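Nucleoporin NUP159 (Saccharomyces cerevisiae, PDB 1XIP) serves as a component of the nuclear pore complex, its N-terminal beta-propeller domain tethering the helicase Dbp5 to the pore for mRNA export. Local coordinates at residues L65-T73 with Y367-I377. Numbering follows the deposited sequence.
Sequences LQLLRDHIT and YILNNEGSLQI
CG2 and CB of Ile72 meet the CG1-CD1 arm of Ile377, the two side chains crossing obliquely, with CG2 of Ile72 3.8 Å from CD1 of Ile377. With CG1 anti to the carbonyl carbon (chi1 -63°), CG2 is turned to Ile377, while the CG1-CD1 arm goes mainly to Leu375, crossing that side chain at roughly a right angle, with CD1 4.1 Å from CD2 of Leu375 and nearer still to its carbonyl oxygen. Cut back to an alanine, this position would probably leave the ends of Leu375 and Ile377 without the branches that cover them, opening a gap under the helix.

One turn earlier in the helix, Leu68 packs mainly on Tyr367 and only brushes Leu375. Its CG, anti to the backbone N (chi1 178°), carries CD2 to the edge of the tyrosine ring, in the ring plane and 3.6 Å from CE2 of Tyr367, while one face of that ring rests on Ile377 CG1, over its centre. A long aromatic residue suits this place because it reaches the helix from the more distant strand: the axis of 367-370 passes 12.1 Å from the helix axis, against 9.1 Å for 374-377.

The phenol oxygen arrives among aliphatic atoms, with Leu65 CD2 3.4 Å and Arg69 CB 3.5 Å from Tyr367 OH. Its polar need is met by a hydrogen bond to Asp343. Arg69 suits the margin because CB and CG pack on this oxygen while the chain, bent at chi2, leads its guanidinium away to a hydrogen bond with Thr346. Within the last turn, Thr73 OG1 donates to Arg69 O at 2.8 Å, from above the carbonyl plane, and that oxygen also accepts from Thr73 N.

The contact sets a short helix, which follows strand 59-64 of one propeller blade, across strands 365-370 and 374-381, the inner pair of another four-stranded blade. There the N-terminal strand 18-26 pairs with 374-381, consistent with the "Velcro" closure of beta-propellers.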
loop_
_atom_site.group_PDB
_atom_site.type_symbol
_atom_site.label_atom_id
_atom_site.label_comp_id
_atom_site.label_asym_id
_atom_site.label_seq_id
_atom_site.Cartn_x
_atom_site.Cartn_y
_atom_site.Cartn_z
ATOM N N LEU A 65 -18.922 9.204 -1.087
ATOM C CA LEU A 65 -18.653 7.971 -0.354
ATOM C C LEU A 65 -19.917 7.186 0.012
ATOM O O LEU A 65 -19.962 5.963 -0.164
ATOM C CB LEU A 65 -17.862 8.277 0.910
ATOM C CG LEU A 65 -16.740 7.387 1.460
ATOM C CD1 LEU A 65 -16.702 7.537 2.980
ATOM C CD2 LEU A 65 -16.832 5.928 1.060
ATOM N N GLN A 66 -20.936 7.863 0.535
ATOM C CA GLN A 66 -22.197 7.186 0.875
ATOM C C GLN A 66 -22.767 6.470 -0.348
ATOM O O GLN A 66 -23.351 5.407 -0.225
ATOM C CB GLN A 66 -23.229 8.162 1.438
ATOM C CG GLN A 66 -24.482 7.515 2.032
ATOM C CD GLN A 66 -24.180 6.583 3.205
ATOM O OE1 GLN A 66 -24.475 5.383 3.147
ATOM N NE2 GLN A 66 -23.592 7.132 4.267
ATOM N N LEU A 67 -22.567 7.068 -1.522
ATOM C CA LEU A 67 -23.028 6.506 -2.779
ATOM C C LEU A 67 -22.297 5.216 -3.090
ATOM O O LEU A 67 -22.919 4.204 -3.397
ATOM C CB LEU A 67 -22.836 7.500 -3.916
ATOM C CG LEU A 67 -24.024 7.874 -4.806
ATOM C CD1 LEU A 67 -24.899 6.661 -5.075
ATOM C CD2 LEU A 67 -24.847 8.998 -4.180
ATOM N N LEU A 68 -20.981 5.239 -2.986
ATOM C CA LEU A 68 -20.190 4.059 -3.274
ATOM C C LEU A 68 -20.533 2.923 -2.315
ATOM O O LEU A 68 -20.714 1.780 -2.729
ATOM C CB LEU A 68 -18.710 4.401 -3.209
ATOM C CG LEU A 68 -17.708 3.282 -3.428
ATOM C CD1 LEU A 68 -17.842 2.718 -4.825
ATOM C CD2 LEU A 68 -16.277 3.802 -3.143
ATOM N N ARG A 69 -20.645 3.247 -1.033
ATOM C CA ARG A 69 -21.047 2.256 -0.053
ATOM C C ARG A 69 -22.361 1.599 -0.477
ATOM O O ARG A 69 -22.430 0.383 -0.591
ATOM C CB ARG A 69 -21.164 2.874 1.336
ATOM C CG ARG A 69 -21.122 1.853 2.455
ATOM C CD ARG A 69 -22.403 1.824 3.277
ATOM N NE ARG A 69 -22.627 0.567 4.013
ATOM C CZ ARG A 69 -22.397 0.399 5.321
ATOM N NH1 ARG A 69 -21.902 1.401 6.053
ATOM N NH2 ARG A 69 -22.655 -0.777 5.897
ATOM N N ASP A 70 -23.373 2.419 -0.759
ATOM C CA ASP A 70 -24.716 1.954 -1.077
ATOM C C ASP A 70 -24.775 1.174 -2.384
ATOM O O ASP A 70 -25.548 0.215 -2.513
ATOM C CB ASP A 70 -25.666 3.143 -1.157
ATOM C CG ASP A 70 -26.038 3.692 0.206
ATOM O OD1 ASP A 70 -25.571 3.153 1.231
ATOM O OD2 ASP A 70 -26.797 4.682 0.353
ATOM N N HIS A 71 -23.977 1.604 -3.357
ATOM C CA HIS A 71 -23.874 0.908 -4.636
ATOM C C HIS A 71 -23.344 -0.520 -4.444
ATOM O O HIS A 71 -23.852 -1.474 -5.029
ATOM C CB HIS A 71 -22.981 1.691 -5.611
ATOM C CG HIS A 71 -22.773 0.999 -6.921
ATOM N ND1 HIS A 71 -23.796 0.785 -7.828
ATOM C CD2 HIS A 71 -21.661 0.459 -7.477
ATOM C CE1 HIS A 71 -23.321 0.147 -8.882
ATOM N NE2 HIS A 71 -22.028 -0.065 -8.694
ATOM N N ILE A 72 -22.327 -0.655 -3.604
ATOM C CA ILE A 72 -21.669 -1.936 -3.395
ATOM C C ILE A 72 -22.513 -2.886 -2.534
ATOM O O ILE A 72 -22.598 -4.076 -2.821
ATOM C CB ILE A 72 -20.290 -1.712 -2.748
ATOM C CG1 ILE A 72 -19.367 -0.900 -3.665
ATOM C CG2 ILE A 72 -19.684 -3.025 -2.301
ATOM C CD1 ILE A 72 -18.813 -1.637 -4.850
ATOM N N THR A 73 -23.145 -2.353 -1.492
ATOM C CA THR A 73 -23.835 -3.187 -0.510
ATOM C C THR A 73 -25.298 -3.502 -0.839
ATOM O O THR A 73 -25.800 -4.573 -0.488
ATOM C CB THR A 73 -23.676 -2.610 0.927
ATOM O OG1 THR A 73 -24.107 -1.244 0.972
ATOM C CG2 THR A 73 -22.212 -2.523 1.284
ATOM N N TYR A 367 -11.979 -0.756 2.067
ATOM C CA TYR A 367 -12.291 -0.796 0.637
ATOM C C TYR A 367 -11.042 -1.220 -0.098
ATOM O O TYR A 367 -9.938 -0.653 0.156
ATOM C CB TYR A 367 -12.674 0.588 0.136
ATOM C CG TYR A 367 -14.016 1.107 0.582
ATOM C CD1 TYR A 367 -14.485 0.919 1.894
ATOM C CD2 TYR A 367 -14.815 1.833 -0.299
ATOM C CE1 TYR A 367 -15.709 1.430 2.290
ATOM C CE2 TYR A 367 -16.029 2.353 0.099
ATOM C CZ TYR A 367 -16.475 2.151 1.386
ATOM O OH TYR A 367 -17.700 2.674 1.753
ATOM N N ILE A 368 -11.193 -2.203 -0.994
ATOM C CA ILE A 368 -10.070 -2.735 -1.780
ATOM C C ILE A 368 -10.406 -2.699 -3.275
ATOM O O ILE A 368 -11.469 -3.197 -3.683
ATOM C CB ILE A 368 -9.725 -4.194 -1.338
ATOM C CG1 ILE A 368 -9.484 -4.268 0.192
ATOM C CG2 ILE A 368 -8.545 -4.745 -2.131
ATOM C CD1 ILE A 368 -9.168 -5.650 0.732
ATOM N N LEU A 369 -9.504 -2.104 -4.075
ATOM C CA LEU A 369 -9.665 -1.954 -5.532
ATOM C C LEU A 369 -8.741 -2.894 -6.336
ATOM O O LEU A 369 -7.519 -2.910 -6.128
ATOM C CB LEU A 369 -9.390 -0.504 -5.951
ATOM C CG LEU A 369 -10.400 0.167 -6.893
ATOM C CD1 LEU A 369 -9.748 1.302 -7.669
ATOM C CD2 LEU A 369 -11.030 -0.834 -7.846
ATOM N N ASN A 370 -9.352 -3.631 -7.272
ATOM C CA ASN A 370 -8.723 -4.629 -8.182
ATOM C C ASN A 370 -7.844 -4.077 -9.264
ATOM O O ASN A 370 -8.022 -2.945 -9.685
ATOM C CB ASN A 370 -9.806 -5.410 -8.933
ATOM C CG ASN A 370 -10.119 -6.720 -8.286
ATOM O OD1 ASN A 370 -10.921 -7.502 -8.798
ATOM N ND2 ASN A 370 -9.486 -6.980 -7.145
ATOM N N ASN A 371 -7.076 -4.953 -9.892
ATOM C CA ASN A 371 -6.501 -4.738 -11.216
ATOM C C ASN A 371 -7.566 -4.746 -12.302
ATOM O O ASN A 371 -7.265 -4.496 -13.475
ATOM C CB ASN A 371 -5.428 -5.788 -11.530
ATOM C CG ASN A 371 -5.944 -7.236 -11.403
ATOM O OD1 ASN A 371 -6.337 -7.679 -10.322
ATOM N ND2 ASN A 371 -5.929 -7.977 -12.519
ATOM N N GLU A 372 -8.810 -5.041 -11.923
ATOM C CA GLU A 372 -9.917 -5.018 -12.877
ATOM C C GLU A 372 -10.981 -3.934 -12.622
ATOM O O GLU A 372 -12.050 -4.002 -13.176
ATOM C CB GLU A 372 -10.606 -6.387 -12.932
ATOM C CG GLU A 372 -9.663 -7.542 -13.213
ATOM C CD GLU A 372 -10.394 -8.818 -13.613
ATOM O OE1 GLU A 372 -11.317 -9.227 -12.874
ATOM O OE2 GLU A 372 -10.036 -9.405 -14.669
ATOM N N GLY A 373 -10.698 -2.965 -11.769
ATOM C CA GLY A 373 -11.646 -1.905 -11.474
ATOM C C GLY A 373 -12.771 -2.356 -10.570
ATOM O O GLY A 373 -13.735 -1.640 -10.361
ATOM N N SER A 374 -12.659 -3.569 -10.047
ATOM C CA SER A 374 -13.631 -4.071 -9.102
ATOM C C SER A 374 -13.282 -3.578 -7.714
ATOM O O SER A 374 -12.103 -3.483 -7.364
ATOM C CB SER A 374 -13.666 -5.587 -9.139
ATOM O OG SER A 374 -14.837 -6.060 -8.498
ATOM N N LEU A 375 -14.306 -3.243 -6.934
ATOM C CA LEU A 375 -14.111 -2.770 -5.577
ATOM C C LEU A 375 -14.832 -3.674 -4.612
ATOM O O LEU A 375 -15.994 -4.016 -4.809
ATOM C CB LEU A 375 -14.593 -1.315 -5.401
ATOM C CG LEU A 375 -14.182 -0.664 -4.054
ATOM C CD1 LEU A 375 -13.560 0.650 -4.264
ATOM C CD2 LEU A 375 -15.317 -0.539 -3.087
ATOM N N GLN A 376 -14.136 -4.025 -3.546
ATOM C CA GLN A 376 -14.648 -4.896 -2.515
ATOM C C GLN A 376 -14.728 -4.120 -1.184
ATOM O O GLN A 376 -13.796 -3.364 -0.840
ATOM C CB GLN A 376 -13.698 -6.059 -2.384
ATOM C CG GLN A 376 -14.081 -7.072 -1.378
ATOM C CD GLN A 376 -13.012 -8.154 -1.196
ATOM O OE1 GLN A 376 -11.919 -8.090 -1.808
ATOM N NE2 GLN A 376 -13.318 -9.149 -0.351
ATOM N N ILE A 377 -15.833 -4.280 -0.454
ATOM C CA ILE A 377 -15.918 -3.737 0.902
ATOM C C ILE A 377 -15.943 -4.868 1.914
ATOM O O ILE A 377 -16.756 -5.792 1.813
ATOM C CB ILE A 377 -17.157 -2.827 1.114
ATOM C CG1 ILE A 377 -17.106 -1.594 0.208
ATOM C CG2 ILE A 377 -17.255 -2.399 2.591
ATOM C CD1 ILE A 377 -18.297 -0.666 0.387
#